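Local coordinates for protein D,D-dipeptidase/D,D-carboxypeptidase (Enterococcus faecalis, PDB 4MUQ) that acts as a zinc-dependent D,D-dipeptidase of vancomycin resistance, hydrolysing the dipeptide D-Ala-D-Ala and probably also removing terminal D-Ala from peptidoglycan precursors, at residues K195-L198 against E199-Y203; G73-S76 against L77-T81; L55-I58 against F59-I62. All blocks are in the same frame, centred on the assembly; numbering follows the deposited sequence.

Contact 1 of 3, residues K195-L198 against E199-Y203; sequences KAYL and EDNKY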
loop_
_atom_site.group_PDB
_atom_site.type_symbol
_atom_site.label_atom_id
_atom_site.label_comp_id
_atom_site.label_asym_id
_atom_site.label_seq_id
_atom_site.Cartn_x
_atom_site.Cartn_y
_atom_site.Cartn_z
ATOM N N LYS A 195 10.451 12.453 -4.670
ATOM C CA LYS A 195 10.937 13.038 -5.920
ATOM C C LYS A 195 12.030 14.083 -5.689
ATOM O O LYS A 195 12.703 14.490 -6.625
ATOM C CB LYS A 195 9.771 13.596 -6.752
ATOM C CG LYS A 195 8.801 12.508 -7.238
ATOM C CD LYS A 195 7.552 13.067 -7.899
ATOM C CE LYS A 195 7.864 13.752 -9.204
ATOM N NZ LYS A 195 6.621 14.199 -9.891
ATOM N N ALA A 196 12.228 14.488 -4.436
ATOM C CA ALA A 196 13.302 15.413 -4.081
ATOM C C ALA A 196 14.649 14.709 -3.999
ATOM O O ALA A 196 15.688 15.365 -3.903
ATOM C CB ALA A 196 12.992 16.100 -2.763
ATOM N N TYR A 197 14.626 13.381 -4.012
ATOM C CA TYR A 197 15.842 12.582 -3.891
ATOM C C TYR A 197 16.131 11.796 -5.169
ATOM O O TYR A 197 15.591 10.714 -5.379
ATOM C CB TYR A 197 15.731 11.628 -2.699
ATOM C CG TYR A 197 15.626 12.341 -1.373
ATOM C CD1 TYR A 197 16.764 12.731 -0.679
ATOM C CD2 TYR A 197 14.391 12.644 -0.822
ATOM C CE1 TYR A 197 16.673 13.393 0.526
ATOM C CE2 TYR A 197 14.295 13.316 0.379
ATOM C CZ TYR A 197 15.439 13.676 1.053
ATOM O OH TYR A 197 15.339 14.338 2.254
ATOM N N LEU A 198 16.983 12.348 -6.024
ATOM C CA LEU A 198 17.352 11.685 -7.272
ATOM C C LEU A 198 18.586 10.819 -7.050
ATOM O O LEU A 198 19.100 10.750 -5.937
ATOM C CB LEU A 198 17.618 12.723 -8.353
ATOM C CG LEU A 198 16.499 13.755 -8.453
ATOM C CD1 LEU A 198 16.859 14.830 -9.452
ATOM C CD2 LEU A 198 15.210 13.070 -8.852
ATOM N N GLU A 199 19.064 10.155 -8.096
ATOM C CA GLU A 199 20.171 9.216 -7.925
ATOM C C GLU A 199 21.435 9.874 -7.381
ATOM O O GLU A 199 22.228 9.240 -6.680
ATOM C CB GLU A 199 20.482 8.491 -9.229
ATOM C CG GLU A 199 21.505 7.385 -9.067
ATOM C CD GLU A 199 21.832 6.715 -10.375
ATOM O OE1 GLU A 199 21.115 6.982 -11.361
ATOM O OE2 GLU A 199 22.800 5.927 -10.414
ATOM N N ASP A 200 21.608 11.154 -7.685
ATOM C CA ASP A 200 22.800 11.862 -7.240
ATOM C C ASP A 200 22.600 12.564 -5.898
ATOM O O ASP A 200 23.514 13.205 -5.383
ATOM C CB ASP A 200 23.295 12.820 -8.323
ATOM C CG ASP A 200 23.815 12.088 -9.550
ATOM O OD1 ASP A 200 24.302 10.946 -9.400
ATOM O OD2 ASP A 200 23.735 12.650 -10.664
ATOM N N ASN A 201 21.403 12.436 -5.333
ATOM C CA ASN A 201 21.166 12.803 -3.938
ATOM C C ASN A 201 20.138 11.860 -3.312
ATOM O O ASN A 201 18.996 12.232 -3.032
ATOM C CB ASN A 201 20.787 14.285 -3.769
ATOM C CG ASN A 201 19.433 14.632 -4.376
ATOM O OD1 ASN A 201 19.134 14.276 -5.517
ATOM N ND2 ASN A 201 18.603 15.326 -3.600
ATOM N N LYS A 202 20.562 10.616 -3.118
ATOM C CA LYS A 202 19.691 9.567 -2.604
ATOM C C LYS A 202 19.244 9.846 -1.175
ATOM O O LYS A 202 19.932 10.536 -0.420
ATOM C CB LYS A 202 20.413 8.222 -2.652
ATOM C CG LYS A 202 20.851 7.781 -4.036
ATOM C CD LYS A 202 21.455 6.377 -3.995
ATOM C CE LYS A 202 21.908 5.919 -5.375
ATOM N NZ LYS A 202 23.338 6.213 -5.629
ATOM N N TYR A 203 18.085 9.306 -0.816
ATOM C CA TYR A 203 17.614 9.332 0.566
ATOM C C TYR A 203 18.276 8.189 1.327
ATOM O O TYR A 203 18.333 7.063 0.831
ATOM C CB TYR A 203 16.083 9.184 0.622
ATOM C CG TYR A 203 15.521 9.233 2.030
ATOM C CD1 TYR A 203 15.166 10.444 2.617
ATOM C CD2 TYR A 203 15.374 8.074 2.782
ATOM C CE1 TYR A 203 14.662 10.495 3.904
ATOM C CE2 TYR A 203 14.875 8.116 4.080
ATOM C CZ TYR A 203 14.517 9.325 4.627
ATOM O OH TYR A 203 14.025 9.370 5.914
#

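Contact 2 of 3, residues G73-S76 against L77-T81; sequences GYRS and LEEQT. With 2D8 ((2R)-3-[(R)-[(1S)-1-aminoethyl](hydroxy)phosphoryl]-2-methylpropanoic acid), chain D; LY0 ((2R)-3-[(R)-[(1R)-1-aminoethyl](hydroxy)phosphoryl]-2-methylpropanoic acid), chain C.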
loop_
_atom_site.group_PDB
_atom_site.type_symbol
_atom_site.label_atom_id
_atom_site.label_comp_id
_atom_site.label_asym_id
_atom_site.label_seq_id
_atom_site.Cartn_x
_atom_site.Cartn_y
_atom_site.Cartn_z
ATOM N N GLY A 73 -9.912 -7.909 1.114
ATOM C CA GLY A 73 -8.570 -7.804 0.555
ATOM C C GLY A 73 -8.624 -7.411 -0.904
ATOM O O GLY A 73 -9.097 -6.322 -1.241
ATOM N N TYR A 74 -8.128 -8.280 -1.778
ATOM C CA TYR A 74 -8.239 -8.016 -3.209
ATOM C C TYR A 74 -9.704 -7.916 -3.611
ATOM O O TYR A 74 -10.521 -8.748 -3.213
ATOM C CB TYR A 74 -7.569 -9.121 -4.020
ATOM C CG TYR A 74 -7.787 -8.935 -5.502
ATOM C CD1 TYR A 74 -7.062 -7.976 -6.199
ATOM C CD2 TYR A 74 -8.740 -9.665 -6.182
ATOM C CE1 TYR A 74 -7.258 -7.773 -7.553
ATOM C CE2 TYR A 74 -8.956 -9.465 -7.554
ATOM C CZ TYR A 74 -8.207 -8.509 -8.208
ATOM O OH TYR A 74 -8.394 -8.291 -9.555
ATOM N N ARG A 75 -10.024 -6.896 -4.410
ATOM C CA ARG A 75 -11.335 -6.810 -5.049
ATOM C C ARG A 75 -11.134 -6.591 -6.530
ATOM O O ARG A 75 -10.272 -5.804 -6.949
ATOM C CB ARG A 75 -12.177 -5.680 -4.446
ATOM C CG ARG A 75 -12.351 -5.849 -2.947
ATOM C CD ARG A 75 -13.505 -5.069 -2.359
ATOM N NE ARG A 75 -13.342 -3.621 -2.451
ATOM C CZ ARG A 75 -13.186 -2.797 -1.406
ATOM N NH1 ARG A 75 -13.106 -3.245 -0.158
ATOM N NH2 ARG A 75 -13.080 -1.504 -1.620
ATOM N N SER A 76 -11.912 -7.313 -7.318
ATOM C CA SER A 76 -11.927 -7.149 -8.757
ATOM C C SER A 76 -12.703 -5.895 -9.129
ATOM O O SER A 76 -13.393 -5.299 -8.305
ATOM C CB SER A 76 -12.625 -8.332 -9.393
ATOM O OG SER A 76 -13.989 -8.371 -8.993
ATOM N N LEU A 77 -12.626 -5.530 -10.402
ATOM C CA LEU A 77 -13.359 -4.370 -10.889
ATOM C C LEU A 77 -14.872 -4.528 -10.713
ATOM O O LEU A 77 -15.557 -3.592 -10.288
ATOM C CB LEU A 77 -13.032 -4.146 -12.364
ATOM C CG LEU A 77 -13.825 -3.022 -13.036
ATOM C CD1 LEU A 77 -13.515 -1.675 -12.400
ATOM C CD2 LEU A 77 -13.518 -2.994 -14.525
ATOM N N GLU A 78 -15.398 -5.710 -11.033
ATOM C CA GLU A 78 -16.831 -5.928 -10.834
ATOM C C GLU A 78 -17.246 -5.799 -9.373
ATOM O O GLU A 78 -18.297 -5.225 -9.076
ATOM C CB GLU A 78 -17.309 -7.251 -11.457
ATOM C CG GLU A 78 -16.917 -8.541 -10.713
ATOM C CD GLU A 78 -17.864 -8.911 -9.559
ATOM O OE1 GLU A 78 -17.496 -9.816 -8.781
ATOM O OE2 GLU A 78 -18.963 -8.315 -9.420
ATOM N N GLU A 79 -16.424 -6.303 -8.453
ATOM C CA GLU A 79 -16.708 -6.172 -7.025
ATOM C C GLU A 79 -16.733 -4.712 -6.586
ATOM O O GLU A 79 -17.622 -4.267 -5.845
ATOM C CB GLU A 79 -15.641 -6.886 -6.207
ATOM C CG GLU A 79 -15.656 -8.385 -6.290
ATOM C CD GLU A 79 -14.530 -8.964 -5.469
ATOM O OE1 GLU A 79 -13.553 -9.460 -6.062
ATOM O OE2 GLU A 79 -14.612 -8.883 -4.225
ATOM N N GLN A 80 -15.722 -3.953 -7.005
ATOM C CA GLN A 80 -15.650 -2.557 -6.604
ATOM C C GLN A 80 -16.836 -1.758 -7.161
ATOM O O GLN A 80 -17.397 -0.880 -6.486
ATOM C CB GLN A 80 -14.325 -1.946 -7.064
ATOM C CG GLN A 80 -14.103 -0.519 -6.583
ATOM C CD GLN A 80 -13.843 -0.456 -5.086
ATOM O OE1 GLN A 80 -13.477 -1.459 -4.464
ATOM N NE2 GLN A 80 -14.028 0.725 -4.503
ATOM N N THR A 81 -17.223 -2.082 -8.388
ATOM C CA THR A 81 -18.361 -1.438 -9.034
ATOM C C THR A 81 -19.649 -1.742 -8.272
ATOM O O THR A 81 -20.464 -0.837 -7.998
ATOM C CB THR A 81 -18.485 -1.897 -10.494
ATOM O OG1 THR A 81 -17.256 -1.596 -11.182
ATOM C CG2 THR A 81 -19.606 -1.185 -11.213
HETATM C C4 2D8 D . -12.775 2.384 0.798
HETATM C C5 2D8 D . -11.601 2.517 -0.118
HETATM C C6 2D8 D . -11.854 1.749 -1.406
HETATM C C7 2D8 D . -11.364 3.995 -0.369
HETATM N N1 2D8 D . -14.600 -0.560 3.115
HETATM P P 2D8 D . -12.824 0.829 1.731
HETATM C C1 2D8 D . -15.291 0.335 0.955
HETATM C C2 2D8 D . -14.540 0.550 2.254
HETATM O O31 2D8 D . -12.339 -0.302 0.795
HETATM O O32 2D8 D . -11.893 0.805 2.986
HETATM O O61 2D8 D . -10.880 1.260 -1.954
HETATM O O62 2D8 D . -12.987 1.683 -1.852
HETATM P P LY0 C . -12.828 0.822 1.731
HETATM C C1 LY0 C . -15.281 0.335 0.922
HETATM N N1 LY0 C . -15.102 1.513 2.934
HETATM C C2 LY0 C . -14.531 0.432 2.235
HETATM C C4 LY0 C . -12.785 2.378 0.797
HETATM C C5 LY0 C . -11.605 2.516 -0.116
HETATM C C6 LY0 C . -11.855 1.749 -1.405
HETATM C C7 LY0 C . -11.365 3.994 -0.368
HETATM O O31 LY0 C . -12.319 -0.301 0.798
HETATM O O32 LY0 C . -11.893 0.807 2.984
HETATM O O61 LY0 C . -10.880 1.261 -1.953
HETATM O O62 LY0 C . -12.987 1.683 -1.852
HETATM O O HOH W 1 -14.269 -7.995 -12.394
HETATM O O HOH W 2 -15.131 -10.887 -8.954
#

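Contact 3 of 3, residues L55-I58 against F59-I62; sequences LQLI and FEKI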
loop_
_atom_site.group_PDB
_atom_site.type_symbol
_atom_site.label_atom_id
_atom_site.label_comp_id
_atom_site.label_asym_id
_atom_site.label_seq_id
_atom_site.Cartn_x
_atom_site.Cartn_y
_atom_site.Cartn_z
ATOM N N LEU A 55 1.433 -9.865 6.619
ATOM C CA LEU A 55 0.293 -9.773 7.517
ATOM C C LEU A 55 0.404 -10.854 8.587
ATOM O O LEU A 55 0.215 -10.581 9.769
ATOM C CB LEU A 55 -1.013 -9.938 6.737
ATOM C CG LEU A 55 -2.266 -9.448 7.453
ATOM C CD1 LEU A 55 -2.183 -7.941 7.668
ATOM C CD2 LEU A 55 -3.511 -9.825 6.656
ATOM N N GLN A 56 0.736 -12.079 8.183
ATOM C CA GLN A 56 0.920 -13.153 9.149
ATOM C C GLN A 56 2.021 -12.832 10.160
ATOM O O GLN A 56 1.870 -13.115 11.351
ATOM C CB GLN A 56 1.208 -14.488 8.452
ATOM C CG GLN A 56 0.011 -15.062 7.702
ATOM C CD GLN A 56 -1.153 -15.392 8.623
ATOM O OE1 GLN A 56 -0.958 -15.750 9.789
ATOM N NE2 GLN A 56 -2.367 -15.272 8.103
ATOM N N LEU A 57 3.124 -12.246 9.697
ATOM C CA LEU A 57 4.198 -11.848 10.606
ATOM C C LEU A 57 3.712 -10.842 11.656
ATOM O O LEU A 57 4.075 -10.941 12.828
ATOM C CB LEU A 57 5.386 -11.264 9.827
ATOM C CG LEU A 57 6.207 -12.211 8.953
ATOM C CD1 LEU A 57 7.258 -11.430 8.183
ATOM C CD2 LEU A 57 6.874 -13.290 9.793
ATOM N N ILE A 58 2.893 -9.878 11.246
ATOM C CA ILE A 58 2.399 -8.890 12.202
ATOM C C ILE A 58 1.459 -9.535 13.219
ATOM O O ILE A 58 1.566 -9.270 14.416
ATOM C CB ILE A 58 1.689 -7.707 11.515
ATOM C CG1 ILE A 58 2.611 -7.023 10.508
ATOM C CG2 ILE A 58 1.269 -6.685 12.546
ATOM C CD1 ILE A 58 1.887 -6.057 9.582
ATOM N N PHE A 59 0.543 -10.373 12.731
ATOM C CA PHE A 59 -0.392 -11.089 13.601
ATOM C C PHE A 59 0.375 -11.944 14.608
ATOM O O PHE A 59 0.008 -12.006 15.790
ATOM C CB PHE A 59 -1.348 -11.960 12.778
ATOM C CG PHE A 59 -2.365 -11.189 11.994
ATOM C CD1 PHE A 59 -2.708 -9.889 12.347
ATOM C CD2 PHE A 59 -2.971 -11.763 10.884
ATOM C CE1 PHE A 59 -3.648 -9.182 11.608
ATOM C CE2 PHE A 59 -3.907 -11.064 10.143
ATOM C CZ PHE A 59 -4.243 -9.770 10.505
ATOM N N GLU A 60 1.454 -12.583 14.156
ATOM C CA GLU A 60 2.321 -13.354 15.049
ATOM C C GLU A 60 2.942 -12.455 16.108
ATOM O O GLU A 60 2.959 -12.790 17.293
ATOM C CB GLU A 60 3.455 -14.039 14.275
ATOM C CG GLU A 60 3.024 -15.164 13.338
ATOM C CD GLU A 60 4.101 -15.518 12.317
ATOM O OE1 GLU A 60 5.301 -15.388 12.643
ATOM O OE2 GLU A 60 3.744 -15.919 11.186
ATOM N N LYS A 61 3.459 -11.314 15.665
ATOM C CA LYS A 61 4.223 -10.427 16.536
ATOM C C LYS A 61 3.377 -9.874 17.682
ATOM O O LYS A 61 3.852 -9.771 18.818
ATOM C CB LYS A 61 4.835 -9.290 15.707
ATOM C CG LYS A 61 5.441 -8.140 16.512
ATOM C CD LYS A 61 6.668 -8.561 17.313
ATOM C CE LYS A 61 7.570 -7.363 17.601
ATOM N NZ LYS A 61 6.791 -6.117 17.878
ATOM N N ILE A 62 2.124 -9.544 17.386
ATOM C CA ILE A 62 1.230 -8.953 18.377
ATOM C C ILE A 62 0.312 -9.975 19.055
ATOM O O ILE A 62 -0.535 -9.602 19.870
ATOM C CB ILE A 62 0.355 -7.841 17.753
ATOM C CG1 ILE A 62 -0.650 -8.436 16.765
ATOM C CG2 ILE A 62 1.231 -6.793 17.063
ATOM C CD1 ILE A 62 -1.607 -7.418 16.167
HETATM O O HOH W 3 1.470 -17.229 11.217
#

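Contact 1 of 3, residues K195-L198 against E199-Y203
Tyr197 and Tyr203 meet in a T-shaped aromatic pair within a surface turn, in the loop that leads from helix 187-194 into strand 203-205. The ring planes stand at 86° and the centroids are 5.1 Å apart; Tyr203 presents its edge, CD1 lying 3.6 Å from CZ of Tyr197 over one face of that ring. CB of Tyr203 covers the Tyr197 ring as well, a CH-pi contact 4.0 Å from the centroid.

A second element is the amide of Asn201, which folds back over the turn with CG between its own backbone N and carbonyl carbon (chi1 67°). There ND2 donates to Ala196 O over 2.9 Å, in that carbonyl's plane, while OD1 accepts from Leu198 N at 2.9 Å, the donor standing above the amide carbonyl plane. Asn201 N in turn bonds to Leu198 O.

Around the turn, Glu199 forms a salt bridge with Lys228, and Tyr197 and Tyr203 make backbone hydrogen bonds to Tyr217 and Ile215 of strand 213-219, respectively. With ND2 and OD1 each bonded to a backbone group, the rotation of the Asn201 amide is fixed, and a reversal without regular secondary structure is held by an amide, a backbone bond and an edge-to-face ring pair.

Contact 2 of 3, residues G73-S76 against L77-T81
The side edge of the Arg75 guanidinium meets the carbonyl oxygen of Gln80, the guanidinium and amide planes only 20° apart, and grips it through two nitrogens. Both bonds end on one atom: NE lies 3.0 Å and NH2 2.9 Å from Gln80 OE1, which sits in the guanidinium plane. NH2 uses a lone pair of that oxygen, whereas NE comes nearly head-on to the carbonyl. From another part of its edge the same guanidinium sends NH1 and NH2 to O31 of the phosphinate analogue, NH2 at 2.8 Å. With OE1 held, the amide turns NE2 toward the analogue's carboxylate, 3.0 Å from its O62; NE2 also bonds to Ala101 O. Arginine and glutamine therefore hold the central phosphinate and the carboxylate of the D-Ala-D-Ala analogue in both deposited stereoisomers.

Ser76 and Glu79 form a capping box. OG of Ser76, swung in over the helix start by a chi1 of 64°, accepts from Glu79 N at 3.2 Å. In return Glu79 OE1, in the conformer described here, one of two, takes Ser76 N at 3.0 Å in a nearly straight bond of 175°, met from above the carboxylate plane. A water 2.8 Å from Ser76 OG donates to Glu78 OE1 at 2.6 Å.

The cap marks where the loop after strand 68-72 enters helix 77-91. Before it, Gly73 O accepts from ND1 of the zinc ligand His108, and Ser72 OG, at the end of that strand, bonds to Arg75 NH1. The groups that bind the analogue, and probably the substrate, are thus carried on a strand-to-helix junction beside the metal site.

Contact 3 of 3, residues L55-I58 against F59-I62
Leu55 and Phe59, one turn apart on helix 49-62 of the hedgehog/DD-peptidase fold of this M15B metallopeptidase, make the apolar part of this contact. Leu55 CG stands 3.5 Å from CE2 of the phenyl ring, and its CD2 branch also reaches CE2, at 3.7 Å. CG of Leu55 is anti to the backbone N (chi1 -162°), which carries its branches to the CE2-CZ side of the ring. Beneath the same ring lies the Leu55 carbonyl, its oxygen 3.4 Å from the plane and displaced toward the rim. Ile58 and Ile62 extend the apolar side: together with Leu55 they touch Phe139 of helix 134-142, while Phe59 and Ile62 rest on Ile68 of strand 68-72.

Backbone bonds form the second group. Four successive i to i+4 hydrogen bonds define regular alpha-helix, from Phe59 N to Leu55 O through to Ile62 N on Ile58 O.

Polar side chains keep to another side. Glu60, with CG anti to its carbonyl carbon (chi1 -68°), lays an extended chain along the preceding turn, CG passing 3.1 Å from Gln56 O. A water joins the side chains by donating to both Glu60 OE2, 2.6 Å away, and Gln56 OE1. The amide of Gln56 is fixed at its other end, where NE2 donates to Asp39 OD1 and Ala38 O.

The helix is accordingly amphipathic. Leu55, Ile58, Phe59 and Ile62 turn to helix 134-142 and strand 68-72, while the Gln56-Glu60 pair, separated by one turn, is coupled through water instead of by a direct bond.

In the fold
Contact 1 is wholly a surface feature, whereas contacts 2 and 3 are partly buried and belong to the D-alanyl-D-alanine carboxypeptidase part of the chain. Both adjoin strand 68-72: 73-76 continues from its end, and Phe59 and Ile62 of the helix pack on it, with nearest atoms of the two contacts about 8 Å apart. Contact 1 instead adjoins the other antiparallel sheet, its centre about 36 Å from that of contact 2 and across the chain's centre. The chemistry follows position: ring packing and an amide-bridged turn at the periphery, charged and amide groups trained on a ligand beside zinc, and aliphatic-aromatic packing with water-linked polar groups on a helix whose Leu55 side chain is about 12 Å from the zinc ion.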